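Local atomic coordinates of xylose isomerase-like TIM barrel (Anabaena variabilis ATCC 29413, PDB entry 2QW5), a protein that probably acts as a zinc-dependent isomerase or epimerase on sugars or sugar phosphates, and is seen here with zinc and D-xylose bound. Residues P184-E189 / S217-L222; D116-L121 / K176-A181; I282-P287 / R298-P303. One frame throughout, in Å; residues are numbered along the deposited sequence.

Interaction 1. Residues P184-E189 / S217-L222; sequences PITHWE and SAHEIL. With XLS (D-xylose), chain C.
The imidazole of His-219, set by a chi1 of -55° that turns CG anti to its own carbonyl carbon, is the centre of this contact. Its CH-pi interaction is with the backbone: Ile-185 CA stands 3.7 Å from the ring centroid, 12° off the normal, so it sits squarely over one face. Ile-185 runs alongside the ring in the same direction, and its CG1 comes within 3.6 Å of His-219 NE2.

Polar atoms gather round the ring. His-219 NE2 donates to xylose O1 at 3.2 Å, a bent bond (135°), and Glu-189 OE2 lies at the ring edge near its plane, 3.4 Å from His-219 CE1. Thr-186 N comes 3.2 Å from His-219 ND1. Glu-189 OE1, bonded to Tyr-134, is 2.9 Å from xylose O1.

Leu-222 CD2 packs 3.8 Å from Thr-186 OG1. That hydroxyl accepts from Trp-188 N, forming an ST turn, and is also bonded to Asp-223. A water joins His-187 NE2 to Leu-222 O.

The NE2 donation is consistent with a proton there, but the ring's charge stays open: nearby carboxylates would favour it, zinc and Arg-253 oppose it. NE2 and Glu-189 OE1 would probably fix xylose O1 beside the metal site.

Interaction 2. Residues D116-L121 / K176-A181; sequences DITAAL and KKVKLA
The C-terminal end of helix 101-120 meets a helix-to-strand turn here. Residues 116-120 form the helix's last turn, closed by the bonds Ala-120 N to Asp-116 O and Leu-121 N to Ile-117 O. In 176-181, Lys-177 has positive phi (60°) and ends the preceding helix with a Schellman motif, after which the chain straightens into strand 179-182. The backbones are nearest at Ala-119 and Lys-176, whose CA atoms are 6.7 Å apart.

Lys-176 reaches the helix with a chain bent at chi2 and chi3, both close to -65°, which folds its tip back across Ala-119. Its CE lies 3.9 Å from Ala-119 CB. Beyond it, NZ forms a salt bridge with Asp-116 OD1 at 3.3 Å, weak as a hydrogen bond; OD1 is also bonded to the hydroxyl of Tyr-172. A water accepts from Lys-176 NZ at 2.8 Å and donates to Asp-116 O, so the ammonium is tied to both the side chain and the carbonyl of one residue. Further in, the two methyls of Val-178 face the helix: CG1 meets Thr-118 CG2 at 3.9 Å, while CG2 lies 4.2 Å from Ala-119 CB. Thr-118 CG2 is anti to the backbone N, while OG1, beside the N, is hydrogen-bonded to Thr-86 OG1 and to the Arg-114 carbonyl.

The contact packs an outer helix of the TIM barrel on the turn leading from helix 148-176 into barrel strand 179-182, whose Lys-179 and Ala-181 backbones bond to Met-126 of strand 125-128. The Met-126 side chain touches both Thr-118 and Val-178, and Val-115 of helix 101-120 packs on Lys-176 and Val-178. Asp-116 and Ala-120 also pack on Leu-64 of helix 60-76.

Interaction 3. Residues I282-P287 / R298-P303; sequences IFNAIP and RKFWIP. With XLS (D-xylose), chain C.
Two irregular loop segments cross here at 90°, judged by their end-to-end directions, and approach most closely at Ala-285 and Lys-299, with CA atoms 4.7 Å apart; Ala-285 is the centre of an inverse gamma turn.

Asn-284 carries the contact. With CG anti to the backbone N (chi1 -164°), its amide reaches the backbone of Phe-300 and grips both polar atoms of that residue. Phe-300 N donates to Asn-284 OD1 at 3.0 Å, and Asn-284 ND2 donates to Phe-300 O at 2.8 Å. Both donors lie in the plane of the carbonyl they address, on a lone pair. OD1 also accepts a bond from a water that bridges to Arg-298 O, and a weak one from Ala-285 N, while ND2 has a second acceptor in Met-17 O.

Side chains pack round the amide. The Phe-300 ring lies nearly parallel to it, the planes 14° apart, and the bridging water sits over the centre of one ring face. Ile-282 CG2 makes an apolar contact with Phe-300 CE2 at 3.9 Å, while Ile-302 CG1 comes 3.8 Å from Asn-284 ND2. In the extended Lys-299 chain, Lys-299 CG lies 3.4 Å from Ala-285 O, and NZ forms a salt bridge with Asp-306. Phe-283 turns its CB away from this interface, and its CZ meets xylose C1 at 3.5 Å.

An alanine in place of Asn-284 would remove both bonds to Phe-300 and would probably loosen the link between the two loops. The chemistry is that of a buried amide mimicking a peptide group: it satisfies backbone polar atoms where regular structure is absent, directly beside the residue that packs on the sugar.

How the interactions relate
Along the chain the contacts come in series, interaction 2 closing before interaction 1 opens and interaction 3 following, all in one eight-stranded parallel TIM barrel. Segment 176-181 enters strand 179-182 and segment 184-189 leaves it, so interactions 2 and 1 adjoin in sequence yet have centres 25 Å apart, on opposite sides of the chain's centre. Interactions 1 and 3, centred 20 Å apart, both touch the second subunit; segments 184-189, 217-222 and 282-287 follow strands 179-182, 211-216 and 278-280, and the zinc ligands Glu-183, Asp-216 and Glu-281 lie at or just after the ends of these strands. Interaction 2 joins the end of helix 101-120 to the turn entering strand 179-182; of the three, only interactions 1 and 3 touch the sugar.

Interaction 1. Residues P184-E189 / S217-L222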
loop_
_atom_site.group_PDB
_atom_site.type_symbol
_atom_site.label_atom_id
_atom_site.label_comp_id
_atom_site.label_asym_id
_atom_site.label_seq_id
_atom_site.Cartn_x
_atom_site.Cartn_y
_atom_site.Cartn_z
ATOM N N PRO A 184 -20.581 -15.226 -8.307
ATOM C CA PRO A 184 -19.585 -14.646 -9.203
ATOM C C PRO A 184 -19.528 -13.166 -8.836
ATOM O O PRO A 184 -20.582 -12.546 -8.688
ATOM C CB PRO A 184 -20.186 -14.822 -10.596
ATOM C CG PRO A 184 -21.323 -15.754 -10.427
ATOM C CD PRO A 184 -21.799 -15.599 -9.048
ATOM N N ILE A 185 -18.328 -12.648 -8.605
ATOM C CA ILE A 185 -18.124 -11.244 -8.173
ATOM C C ILE A 185 -17.128 -10.613 -9.130
ATOM O O ILE A 185 -16.157 -11.250 -9.479
ATOM C CB ILE A 185 -17.610 -11.206 -6.722
ATOM C CG1 ILE A 185 -18.754 -11.549 -5.759
ATOM C CG2 ILE A 185 -17.025 -9.835 -6.336
ATOM C CD1 ILE A 185 -18.359 -11.740 -4.307
ATOM N N THR A 186 -17.351 -9.366 -9.495
ATOM C CA THR A 186 -16.508 -8.632 -10.420
ATOM C C THR A 186 -15.035 -8.654 -10.068
ATOM O O THR A 186 -14.671 -8.666 -8.891
ATOM C CB THR A 186 -16.943 -7.136 -10.565
ATOM O OG1 THR A 186 -16.069 -6.484 -11.502
ATOM C CG2 THR A 186 -16.912 -6.363 -9.240
ATOM N N HIS A 187 -14.205 -8.698 -11.109
ATOM C CA HIS A 187 -12.737 -8.578 -11.005
ATOM C C HIS A 187 -12.294 -7.337 -10.200
ATOM O O HIS A 187 -11.226 -7.341 -9.615
ATOM C CB HIS A 187 -12.111 -8.468 -12.398
ATOM C CG HIS A 187 -12.451 -7.187 -13.116
ATOM N ND1 HIS A 187 -11.610 -6.095 -13.128
ATOM C CD2 HIS A 187 -13.571 -6.802 -13.771
ATOM C CE1 HIS A 187 -12.185 -5.115 -13.794
ATOM N NE2 HIS A 187 -13.376 -5.516 -14.193
ATOM N N TRP A 188 -13.100 -6.268 -10.214
ATOM C CA TRP A 188 -12.813 -5.093 -9.406
ATOM C C TRP A 188 -12.730 -5.383 -7.921
ATOM O O TRP A 188 -11.988 -4.682 -7.224
ATOM C CB TRP A 188 -13.814 -3.968 -9.657
ATOM C CG TRP A 188 -13.559 -3.185 -10.902
ATOM C CD1 TRP A 188 -14.336 -3.149 -11.993
ATOM C CD2 TRP A 188 -12.438 -2.325 -11.180
ATOM N NE1 TRP A 188 -13.797 -2.319 -12.935
ATOM C CE2 TRP A 188 -12.642 -1.775 -12.452
ATOM C CE3 TRP A 188 -11.300 -1.942 -10.463
ATOM C CZ2 TRP A 188 -11.727 -0.886 -13.049
ATOM C CZ3 TRP A 188 -10.409 -1.019 -11.045
ATOM C CH2 TRP A 188 -10.632 -0.525 -12.333
ATOM N N GLU A 189 -13.500 -6.369 -7.440
ATOM C CA GLU A 189 -13.549 -6.726 -6.026
ATOM C C GLU A 189 -12.811 -7.975 -5.589
ATOM O O GLU A 189 -12.467 -8.039 -4.439
ATOM C CB GLU A 189 -14.993 -6.904 -5.569
ATOM C CG GLU A 189 -15.880 -5.696 -5.716
ATOM C CD GLU A 189 -17.293 -5.978 -5.266
ATOM O OE1 GLU A 189 -17.490 -6.617 -4.223
ATOM O OE2 GLU A 189 -18.206 -5.501 -5.934
ATOM N N SER A 217 -27.058 -8.994 -10.576
ATOM C CA SER A 217 -27.057 -8.214 -11.821
ATOM C C SER A 217 -25.854 -7.270 -11.976
ATOM O O SER A 217 -25.349 -7.121 -13.092
ATOM C CB SER A 217 -28.357 -7.423 -11.961
ATOM O OG SER A 217 -28.520 -6.481 -10.884
ATOM N N ALA A 218 -25.390 -6.656 -10.870
ATOM C CA ALA A 218 -24.187 -5.774 -10.900
ATOM C C ALA A 218 -22.952 -6.549 -11.373
ATOM O O ALA A 218 -22.242 -6.086 -12.280
ATOM C CB ALA A 218 -23.910 -5.161 -9.531
ATOM N N HIS A 219 -22.734 -7.738 -10.799
ATOM C CA HIS A 219 -21.599 -8.610 -11.218
ATOM C C HIS A 219 -21.762 -9.171 -12.605
ATOM O O HIS A 219 -20.746 -9.262 -13.346
ATOM C CB HIS A 219 -21.294 -9.715 -10.214
ATOM C CG HIS A 219 -21.032 -9.206 -8.839
ATOM N ND1 HIS A 219 -20.147 -8.182 -8.584
ATOM C CD2 HIS A 219 -21.532 -9.583 -7.644
ATOM C CE1 HIS A 219 -20.152 -7.920 -7.286
ATOM N NE2 HIS A 219 -20.939 -8.796 -6.686
ATOM N N GLU A 220 -22.993 -9.494 -13.002
ATOM C CA GLU A 220 -23.252 -10.027 -14.367
ATOM C C GLU A 220 -22.941 -8.982 -15.443
ATOM O O GLU A 220 -22.239 -9.256 -16.417
ATOM C CB GLU A 220 -24.688 -10.531 -14.513
ATOM C CG GLU A 220 -25.028 -11.151 -15.896
ATOM C CD GLU A 220 -24.103 -12.277 -16.271
ATOM O OE1 GLU A 220 -23.719 -13.032 -15.359
ATOM O OE2 GLU A 220 -23.771 -12.412 -17.473
ATOM N N ILE A 221 -23.390 -7.753 -15.211
ATOM C CA ILE A 221 -23.155 -6.661 -16.147
ATOM C C ILE A 221 -21.675 -6.289 -16.224
ATOM O O ILE A 221 -21.170 -6.100 -17.339
ATOM C CB ILE A 221 -23.979 -5.433 -15.776
ATOM C CG1 ILE A 221 -25.469 -5.629 -16.088
ATOM C CG2 ILE A 221 -23.522 -4.196 -16.652
ATOM C CD1 ILE A 221 -26.095 -7.109 -16.185
ATOM N N LEU A 222 -20.996 -6.164 -15.066
ATOM C CA LEU A 222 -19.579 -5.754 -15.045
ATOM C C LEU A 222 -18.649 -6.737 -15.721
ATOM O O LEU A 222 -17.680 -6.300 -16.342
ATOM C CB LEU A 222 -19.047 -5.425 -13.636
ATOM C CG LEU A 222 -19.130 -3.930 -13.250
ATOM C CD1 LEU A 222 -20.558 -3.397 -13.397
ATOM C CD2 LEU A 222 -18.519 -3.624 -11.847
HETATM C C1 XLS C . -19.925 -8.147 -2.288
HETATM C C2 XLS C . -19.706 -9.393 -1.438
HETATM C C3 XLS C . -18.929 -9.128 -0.100
HETATM C C4 XLS C . -19.412 -9.947 1.079
HETATM O O1 XLS C . -19.906 -8.101 -3.719
HETATM O O2 XLS C . -20.920 -10.119 -1.247
HETATM O O3 XLS C . -18.862 -7.793 0.405
HETATM O O4 XLS C . -19.465 -11.290 0.690
HETATM O O HOH W 1 -15.767 -4.498 -15.035
#

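Interaction 2. Residues D116-L121 / K176-A181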
loop_
_atom_site.group_PDB
_atom_site.type_symbol
_atom_site.label_atom_id
_atom_site.label_comp_id
_atom_site.label_asym_id
_atom_site.label_seq_id
_atom_site.Cartn_x
_atom_site.Cartn_y
_atom_site.Cartn_z
ATOM N N ASP A 116 -24.884 -23.397 10.155
ATOM C CA ASP A 116 -25.658 -23.508 11.411
ATOM C C ASP A 116 -26.333 -22.219 11.811
ATOM O O ASP A 116 -27.499 -22.220 12.205
ATOM C CB ASP A 116 -24.797 -23.947 12.601
ATOM C CG ASP A 116 -24.279 -25.380 12.487
ATOM O OD1 ASP A 116 -24.800 -26.164 11.674
ATOM O OD2 ASP A 116 -23.369 -25.723 13.274
ATOM N N ILE A 117 -25.594 -21.113 11.715
ATOM C CA ILE A 117 -26.153 -19.764 12.012
ATOM C C ILE A 117 -27.316 -19.412 11.048
ATOM O O ILE A 117 -28.335 -18.830 11.439
ATOM C CB ILE A 117 -25.002 -18.691 11.891
ATOM C CG1 ILE A 117 -24.009 -18.850 13.049
ATOM C CG2 ILE A 117 -25.539 -17.264 11.726
ATOM C CD1 ILE A 117 -22.756 -17.976 12.876
ATOM N N THR A 118 -27.139 -19.737 9.764
ATOM C CA THR A 118 -28.179 -19.495 8.742
ATOM C C THR A 118 -29.466 -20.189 9.155
ATOM O O THR A 118 -30.501 -19.528 9.247
ATOM C CB THR A 118 -27.728 -19.951 7.321
ATOM O OG1 THR A 118 -26.549 -19.241 6.999
ATOM C CG2 THR A 118 -28.819 -19.636 6.247
ATOM N N ALA A 119 -29.355 -21.463 9.501
ATOM C CA ALA A 119 -30.490 -22.273 9.945
ATOM C C ALA A 119 -31.106 -21.709 11.226
ATOM O O ALA A 119 -32.337 -21.590 11.309
ATOM C CB ALA A 119 -30.053 -23.734 10.124
ATOM N N ALA A 120 -30.274 -21.301 12.201
ATOM C CA ALA A 120 -30.765 -20.721 13.491
ATOM C C ALA A 120 -31.552 -19.463 13.269
ATOM O O ALA A 120 -32.461 -19.155 14.044
ATOM C CB ALA A 120 -29.600 -20.481 14.506
ATOM N N LEU A 121 -31.218 -18.735 12.194
ATOM C CA LEU A 121 -31.990 -17.557 11.752
ATOM C C LEU A 121 -33.225 -17.923 10.914
ATOM O O LEU A 121 -33.863 -17.035 10.352
ATOM C CB LEU A 121 -31.076 -16.576 10.978
ATOM C CG LEU A 121 -29.988 -15.840 11.770
ATOM C CD1 LEU A 121 -28.978 -15.151 10.892
ATOM C CD2 LEU A 121 -30.639 -14.811 12.661
ATOM N N LYS A 176 -29.165 -29.650 6.859
ATOM C CA LYS A 176 -29.631 -28.417 7.494
ATOM C C LYS A 176 -30.712 -27.633 6.732
ATOM O O LYS A 176 -31.258 -26.651 7.268
ATOM C CB LYS A 176 -28.413 -27.472 7.713
ATOM C CG LYS A 176 -27.302 -28.064 8.575
ATOM C CD LYS A 176 -27.703 -28.292 10.050
ATOM C CE LYS A 176 -28.011 -26.974 10.785
ATOM N NZ LYS A 176 -27.939 -27.133 12.246
ATOM N N LYS A 177 -31.045 -28.065 5.515
ATOM C CA LYS A 177 -32.005 -27.385 4.630
ATOM C C LYS A 177 -31.602 -25.914 4.260
ATOM O O LYS A 177 -32.440 -25.006 4.198
ATOM C CB LYS A 177 -33.420 -27.491 5.194
ATOM C CG LYS A 177 -33.859 -28.938 5.432
ATOM C CD LYS A 177 -35.278 -29.048 5.952
ATOM C CE LYS A 177 -35.939 -30.325 5.462
ATOM N NZ LYS A 177 -35.127 -31.559 5.618
ATOM N N VAL A 178 -30.302 -25.719 4.021
ATOM C CA VAL A 178 -29.747 -24.420 3.618
ATOM C C VAL A 178 -29.162 -24.598 2.234
ATOM O O VAL A 178 -28.274 -25.446 2.030
ATOM C CB VAL A 178 -28.637 -23.960 4.593
ATOM C CG1 VAL A 178 -27.875 -22.735 4.021
ATOM C CG2 VAL A 178 -29.231 -23.747 6.015
ATOM N N LYS A 179 -29.685 -23.870 1.258
ATOM C CA LYS A 179 -29.110 -23.954 -0.103
ATOM C C LYS A 179 -27.874 -23.079 -0.068
ATOM O O LYS A 179 -27.925 -22.003 0.524
ATOM C CB LYS A 179 -30.093 -23.424 -1.148
ATOM C CG LYS A 179 -31.396 -24.184 -1.323
ATOM C CD LYS A 179 -31.209 -25.491 -1.988
ATOM C CE LYS A 179 -32.581 -26.117 -2.272
ATOM N NZ LYS A 179 -32.414 -27.576 -2.484
ATOM N N LEU A 180 -26.783 -23.517 -0.706
ATOM C CA LEU A 180 -25.530 -22.735 -0.759
ATOM C C LEU A 180 -25.471 -22.027 -2.116
ATOM O O LEU A 180 -25.402 -22.701 -3.119
ATOM C CB LEU A 180 -24.309 -23.652 -0.568
ATOM C CG LEU A 180 -24.169 -24.347 0.812
ATOM C CD1 LEU A 180 -23.127 -25.457 0.758
ATOM C CD2 LEU A 180 -23.847 -23.339 1.921
ATOM N N ALA A 181 -25.469 -20.690 -2.135
ATOM C CA ALA A 181 -25.477 -19.877 -3.388
ATOM C C ALA A 181 -24.171 -19.124 -3.535
ATOM O O ALA A 181 -24.025 -18.051 -2.980
ATOM C CB ALA A 181 -26.660 -18.934 -3.404
HETATM O O HOH W 2 -28.268 -24.557 13.301
#

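Interaction 3. Residues I282-P287 / R298-P303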
loop_
_atom_site.group_PDB
_atom_site.type_symbol
_atom_site.label_atom_id
_atom_site.label_comp_id
_atom_site.label_asym_id
_atom_site.label_seq_id
_atom_site.Cartn_x
_atom_site.Cartn_y
_atom_site.Cartn_z
ATOM N N ILE A 282 -28.044 -3.125 -2.093
ATOM C CA ILE A 282 -27.497 -1.798 -2.197
ATOM C C ILE A 282 -26.418 -1.660 -1.084
ATOM O O ILE A 282 -26.695 -1.888 0.115
ATOM C CB ILE A 282 -28.631 -0.723 -2.039
ATOM C CG1 ILE A 282 -29.616 -0.827 -3.236
ATOM C CG2 ILE A 282 -28.036 0.707 -1.940
ATOM C CD1 ILE A 282 -30.804 0.138 -3.142
ATOM N N PHE A 283 -25.220 -1.268 -1.508
ATOM C CA PHE A 283 -24.064 -1.068 -0.647
ATOM C C PHE A 283 -24.037 0.414 -0.305
ATOM O O PHE A 283 -23.669 1.240 -1.116
ATOM C CB PHE A 283 -22.774 -1.486 -1.356
ATOM C CG PHE A 283 -22.622 -2.961 -1.466
ATOM C CD1 PHE A 283 -23.369 -3.671 -2.386
ATOM C CD2 PHE A 283 -21.760 -3.653 -0.636
ATOM C CE1 PHE A 283 -23.238 -5.066 -2.506
ATOM C CE2 PHE A 283 -21.614 -5.065 -0.778
ATOM C CZ PHE A 283 -22.377 -5.738 -1.707
ATOM N N ASN A 284 -24.475 0.776 0.891
ATOM C CA ASN A 284 -24.452 2.196 1.269
ATOM C C ASN A 284 -22.989 2.673 1.457
ATOM O O ASN A 284 -22.088 1.866 1.679
ATOM C CB ASN A 284 -25.333 2.399 2.501
ATOM C CG ASN A 284 -25.690 3.839 2.740
ATOM O OD1 ASN A 284 -25.408 4.692 1.898
ATOM N ND2 ASN A 284 -26.333 4.130 3.900
ATOM N N ALA A 285 -22.732 3.967 1.298
ATOM C CA ALA A 285 -21.382 4.529 1.539
ATOM C C ALA A 285 -21.118 4.613 3.066
ATOM O O ALA A 285 -21.118 5.679 3.673
ATOM C CB ALA A 285 -21.197 5.872 0.816
ATOM N N ILE A 286 -20.929 3.428 3.668
ATOM C CA ILE A 286 -20.647 3.270 5.085
ATOM C C ILE A 286 -19.164 2.975 5.152
ATOM O O ILE A 286 -18.588 2.445 4.157
ATOM C CB ILE A 286 -21.498 2.134 5.817
ATOM C CG1 ILE A 286 -21.331 0.764 5.137
ATOM C CG2 ILE A 286 -22.964 2.555 5.904
ATOM C CD1 ILE A 286 -21.952 -0.423 5.920
ATOM N N PRO A 287 -18.528 3.236 6.306
ATOM C CA PRO A 287 -17.079 2.989 6.431
ATOM C C PRO A 287 -16.576 1.632 5.903
ATOM O O PRO A 287 -15.508 1.576 5.284
ATOM C CB PRO A 287 -16.849 3.133 7.930
ATOM C CG PRO A 287 -17.821 4.219 8.317
ATOM C CD PRO A 287 -19.066 3.818 7.566
ATOM N N ARG A 298 -22.211 10.260 -2.543
ATOM C CA ARG A 298 -22.642 10.595 -1.197
ATOM C C ARG A 298 -23.427 9.435 -0.541
ATOM O O ARG A 298 -24.091 8.618 -1.228
ATOM C CB ARG A 298 -23.514 11.846 -1.192
ATOM C CG ARG A 298 -22.805 13.084 -1.599
ATOM C CD ARG A 298 -23.727 14.284 -1.403
ATOM N NE ARG A 298 -23.077 15.510 -1.857
ATOM C CZ ARG A 298 -22.221 16.259 -1.150
ATOM N NH1 ARG A 298 -21.858 15.957 0.103
ATOM N NH2 ARG A 298 -21.697 17.343 -1.718
ATOM N N LYS A 299 -23.321 9.395 0.786
ATOM C CA LYS A 299 -23.985 8.408 1.615
ATOM C C LYS A 299 -25.498 8.652 1.605
ATOM O O LYS A 299 -25.952 9.795 1.584
ATOM C CB LYS A 299 -23.468 8.491 3.066
ATOM C CG LYS A 299 -24.029 7.424 4.037
ATOM C CD LYS A 299 -23.425 7.551 5.419
ATOM C CE LYS A 299 -23.784 6.376 6.309
ATOM N NZ LYS A 299 -23.282 6.568 7.714
ATOM N N PHE A 300 -26.261 7.555 1.598
ATOM C CA PHE A 300 -27.720 7.622 1.799
ATOM C C PHE A 300 -27.812 7.584 3.325
ATOM O O PHE A 300 -27.740 6.511 3.954
ATOM C CB PHE A 300 -28.470 6.458 1.157
ATOM C CG PHE A 300 -28.029 6.151 -0.237
ATOM C CD1 PHE A 300 -28.010 7.148 -1.203
ATOM C CD2 PHE A 300 -27.685 4.847 -0.605
ATOM C CE1 PHE A 300 -27.652 6.883 -2.512
ATOM C CE2 PHE A 300 -27.324 4.565 -1.926
ATOM C CZ PHE A 300 -27.283 5.595 -2.877
ATOM N N TRP A 301 -27.921 8.772 3.922
ATOM C CA TRP A 301 -27.843 8.906 5.369
ATOM C C TRP A 301 -28.888 8.078 6.092
ATOM O O TRP A 301 -30.028 7.987 5.658
ATOM C CB TRP A 301 -27.864 10.356 5.833
ATOM C CG TRP A 301 -29.036 11.133 5.434
ATOM C CD1 TRP A 301 -29.180 11.829 4.296
ATOM C CD2 TRP A 301 -30.219 11.382 6.216
ATOM N NE1 TRP A 301 -30.396 12.451 4.273
ATOM C CE2 TRP A 301 -31.044 12.219 5.450
ATOM C CE3 TRP A 301 -30.664 10.953 7.471
ATOM C CZ2 TRP A 301 -32.303 12.651 5.880
ATOM C CZ3 TRP A 301 -31.931 11.384 7.916
ATOM C CH2 TRP A 301 -32.734 12.223 7.107
ATOM N N ILE A 302 -28.462 7.469 7.185
ATOM C CA ILE A 302 -29.289 6.540 7.934
ATOM C C ILE A 302 -30.024 7.317 9.035
ATOM O O ILE A 302 -29.367 7.815 9.942
ATOM C CB ILE A 302 -28.461 5.403 8.503
ATOM C CG1 ILE A 302 -27.757 4.641 7.369
ATOM C CG2 ILE A 302 -29.379 4.424 9.266
ATOM C CD1 ILE A 302 -26.526 3.799 7.848
ATOM N N PRO A 303 -31.375 7.421 8.952
ATOM C CA PRO A 303 -32.119 8.151 9.984
ATOM C C PRO A 303 -31.861 7.623 11.397
ATOM O O PRO A 303 -31.874 6.409 11.608
ATOM C CB PRO A 303 -33.578 7.945 9.568
ATOM C CG PRO A 303 -33.510 7.810 8.105
ATOM C CD PRO A 303 -32.315 6.901 7.939
HETATM C C1 XLS C . -19.925 -8.147 -2.288
HETATM C C2 XLS C . -19.706 -9.393 -1.438
HETATM C C3 XLS C . -18.929 -9.128 -0.100
HETATM C C4 XLS C . -19.412 -9.947 1.079
HETATM O O1 XLS C . -19.906 -8.101 -3.719
HETATM O O2 XLS C . -20.920 -10.119 -1.247
HETATM O O3 XLS C . -18.862 -7.793 0.405
HETATM O O4 XLS C . -19.465 -11.290 0.690
HETATM O O HOH W 3 -24.574 6.134 -0.837
#